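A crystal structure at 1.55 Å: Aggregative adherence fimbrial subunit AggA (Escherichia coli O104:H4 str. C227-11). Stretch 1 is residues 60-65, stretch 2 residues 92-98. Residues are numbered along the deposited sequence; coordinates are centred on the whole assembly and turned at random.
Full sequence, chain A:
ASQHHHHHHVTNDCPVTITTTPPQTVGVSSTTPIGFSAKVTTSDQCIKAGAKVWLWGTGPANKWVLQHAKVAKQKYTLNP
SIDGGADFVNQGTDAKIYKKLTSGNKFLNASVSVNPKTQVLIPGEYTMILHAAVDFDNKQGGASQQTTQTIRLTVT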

# COMPACT_ATOMS: atom_id res chain seq x y z
N PRO A 60 3.57 12.15 5.23
CA PRO A 60 2.66 13.27 4.98
C PRO A 60 1.78 12.94 3.79
O PRO A 60 2.23 12.31 2.84
N ALA A 61 0.51 13.31 3.89
CA ALA A 61 -0.47 13.04 2.85
C ALA A 61 -0.56 11.54 2.53
O ALA A 61 -0.91 11.19 1.44
N ASN A 62 -0.27 10.70 3.52
CA ASN A 62 -0.32 9.24 3.41
C ASN A 62 0.65 8.66 2.39
O ASN A 62 0.47 7.54 1.91
N LYS A 63 1.73 9.40 2.12
CA LYS A 63 2.79 8.90 1.26
C LYS A 63 3.53 7.75 1.95
O LYS A 63 3.44 7.56 3.15
N TRP A 64 4.21 6.94 1.16
CA TRP A 64 4.86 5.76 1.70
C TRP A 64 6.25 6.13 2.17
O TRP A 64 6.95 6.83 1.47
N VAL A 65 6.64 5.68 3.37
CA VAL A 65 7.93 6.07 3.95
C VAL A 65 8.87 4.87 4.10
O VAL A 65 8.59 3.94 4.83
N GLY A 92 -6.33 13.65 -5.82
CA GLY A 92 -4.88 13.65 -5.75
C GLY A 92 -4.23 14.67 -4.84
O GLY A 92 -3.02 14.83 -4.87
N THR A 93 -5.01 15.37 -4.02
CA THR A 93 -4.42 16.25 -3.01
C THR A 93 -3.85 15.42 -1.86
O THR A 93 -2.98 15.89 -1.13
N ASP A 94 -4.32 14.18 -1.72
CA ASP A 94 -3.77 13.22 -0.76
C ASP A 94 -3.40 11.91 -1.47
O ASP A 94 -4.00 11.57 -2.49
N ALA A 95 -2.43 11.19 -0.93
CA ALA A 95 -1.93 9.96 -1.58
C ALA A 95 -2.65 8.69 -1.11
O ALA A 95 -2.34 7.61 -1.61
N LYS A 96 -3.58 8.79 -0.17
CA LYS A 96 -4.37 7.61 0.22
C LYS A 96 -5.12 7.09 -1.01
O LYS A 96 -5.64 7.86 -1.80
N ILE A 97 -5.14 5.77 -1.18
CA ILE A 97 -5.68 5.15 -2.38
C ILE A 97 -6.90 4.33 -2.05
O ILE A 97 -6.90 3.63 -1.04
N TYR A 98 -7.91 4.37 -2.90
CA TYR A 98 -9.03 3.46 -2.78
C TYR A 98 -9.40 2.89 -4.13
O TYR A 98 -9.00 3.40 -5.18

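The two stretches of this fimbrial subunit meet mainly through loop residues, and the contact is largely polar. Two direct hydrogen bonds and two bridging waters hold it together.

The backbone makes the first link. Ala95 N donates to Ala61 O at 2.8 Å, with an N-H...O angle of 151°. Ala61 lies nearest Asp94 in the register, and its side chain points sideways. Its CB comes within 3.5 Å of Asp94 OD1, and its CA is closer still, 3.1 Å from the same oxygen. Asp94 OD1 also lies 3.3 Å from Ala61 O. Both atoms are acceptors, so this is proximity and not a hydrogen bond.

Asn62 has its CA-to-CB bond directed toward stretch 2. Its chi1 is m (-63°) and chi2 is -57°. Its backbone angles, 62/25, are left-handed, as are those of Ala61 at 57/29. The tight turn here is closed by Lys63 N, which donates to Pro60 O at 3.0 Å. The Asn62 amide nitrogen ND2 donates to Asp94 OD2 at 2.8 Å. The angle of 168° is nearly linear. ND2 also packs 3.7 Å from Lys96 CB.

Asp94 leaves its backbone sideways, but the end of the side chain comes nearer to stretch 1. Its chi1 is t (-165°) and chi2 is 77°. OD2 accepts twice: from Asn62 ND2 across the contact, and from Lys96 N within its own stretch at 3.0 Å. The carboxylate thus ties the Asn62 side chain to the backbone two residues further along stretch 2.

Lys96 points sideways, with chi angles t, t, m, t. Water 2 joins the end of this chain to the other half of the Asn62 amide. The water accepts from Lys96 NZ at 3.0 Å and donates to Asn62 OD1 at 3.2 Å. Both polar atoms of the Asn62 side chain therefore have a partner: ND2 gives one hydrogen to Asp94 OD2, and OD1 accepts from the water.

Water 1 is the more fully coordinated of the two. It donates to Asn62 O at 2.9 Å and to Ala95 O at 2.7 Å. It accepts from Trp64 NE1 at 2.9 Å. One water thus serves two carbonyls and the indole N-H, and it links the stretches where they do not bond directly.

Ala95 is buried, and its CB points toward stretch 1. Ala95 CB lies 3.9 Å from Lys63 CG and 4.1 Å from Asn62 C. Lys63 itself points sideways, with chi1 m and the rest of the chain t. It gives the methyl group an aliphatic neighbour.

Further along, Trp64 and Ile97 are both buried. Each leaves its backbone sideways, but its end comes nearer to the other stretch. Trp64 has chi1 m (-61°); Ile97 is m, t. Trp64 CZ2 and Ile97 CD1 meet at 4.2 Å, with the methyl group oblique to the ring. This apolar contact complements the polar network.

Pro60, Val65, Gly92 and Tyr98 make no contact across the stretches. Thr93 points away.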

# COMPACT_ATOMS: atom_id res chain seq x y z
CB PRO A 60 3.59 14.45 4.66
CG PRO A 60 4.90 13.85 4.30
CD PRO A 60 4.98 12.50 4.96
CB ALA A 61 -0.14 13.82 1.58
CB ASN A 62 -1.75 8.79 3.18
CG ASN A 62 -2.64 9.15 4.36
OD1 ASN A 62 -2.38 8.75 5.50
ND2 ASN A 62 -3.68 9.91 4.10
CB LYS A 63 3.73 10.03 0.81
CG LYS A 63 3.06 10.95 -0.19
CD LYS A 63 3.93 12.11 -0.67
CE LYS A 63 3.06 13.09 -1.45
NZ LYS A 63 3.79 14.31 -1.89
CB TRP A 64 4.94 4.69 0.61
CG TRP A 64 3.60 4.24 0.07
CD1 TRP A 64 2.38 4.82 0.25
CD2 TRP A 64 3.38 3.10 -0.78
NE1 TRP A 64 1.40 4.10 -0.42
CE2 TRP A 64 2.00 3.04 -1.06
CE3 TRP A 64 4.22 2.12 -1.32
CZ2 TRP A 64 1.43 2.05 -1.86
CZ3 TRP A 64 3.66 1.13 -2.11
CH2 TRP A 64 2.27 1.11 -2.38
CB VAL A 65 7.75 6.77 5.31
CG1 VAL A 65 9.09 7.23 5.88
CG2 VAL A 65 6.79 7.94 5.18
CB THR A 93 -5.43 17.29 -2.49
OG1 THR A 93 -6.60 16.63 -1.99
CG2 THR A 93 -5.84 18.24 -3.60
CB ASP A 94 -4.80 12.94 0.33
CG ASP A 94 -4.18 12.27 1.53
OD1 ASP A 94 -3.51 12.99 2.32
OD2 ASP A 94 -4.35 11.04 1.66
CB ALA A 95 -0.43 9.81 -1.38
CB LYS A 96 -5.31 7.94 1.37
CG LYS A 96 -6.22 6.81 1.80
CD LYS A 96 -6.99 7.15 3.07
CE LYS A 96 -6.12 7.07 4.30
NZ LYS A 96 -6.86 7.58 5.49
CB ILE A 97 -4.63 4.19 -2.96
CG1 ILE A 97 -3.29 4.91 -3.13
CG2 ILE A 97 -5.13 3.57 -4.26
CD1 ILE A 97 -2.10 3.96 -3.08
CB TYR A 98 -10.26 4.16 -2.17
CG TYR A 98 -10.78 5.30 -3.00
CD1 TYR A 98 -10.28 6.59 -2.83
CD2 TYR A 98 -11.78 5.10 -3.94
CE1 TYR A 98 -10.74 7.64 -3.60
CE2 TYR A 98 -12.24 6.15 -4.72
CZ TYR A 98 -11.72 7.41 -4.54
OH TYR A 98 -12.19 8.45 -5.31
O HOH W 1 -0.81 5.94 -0.08
O HOH W 2 -4.72 8.08 7.53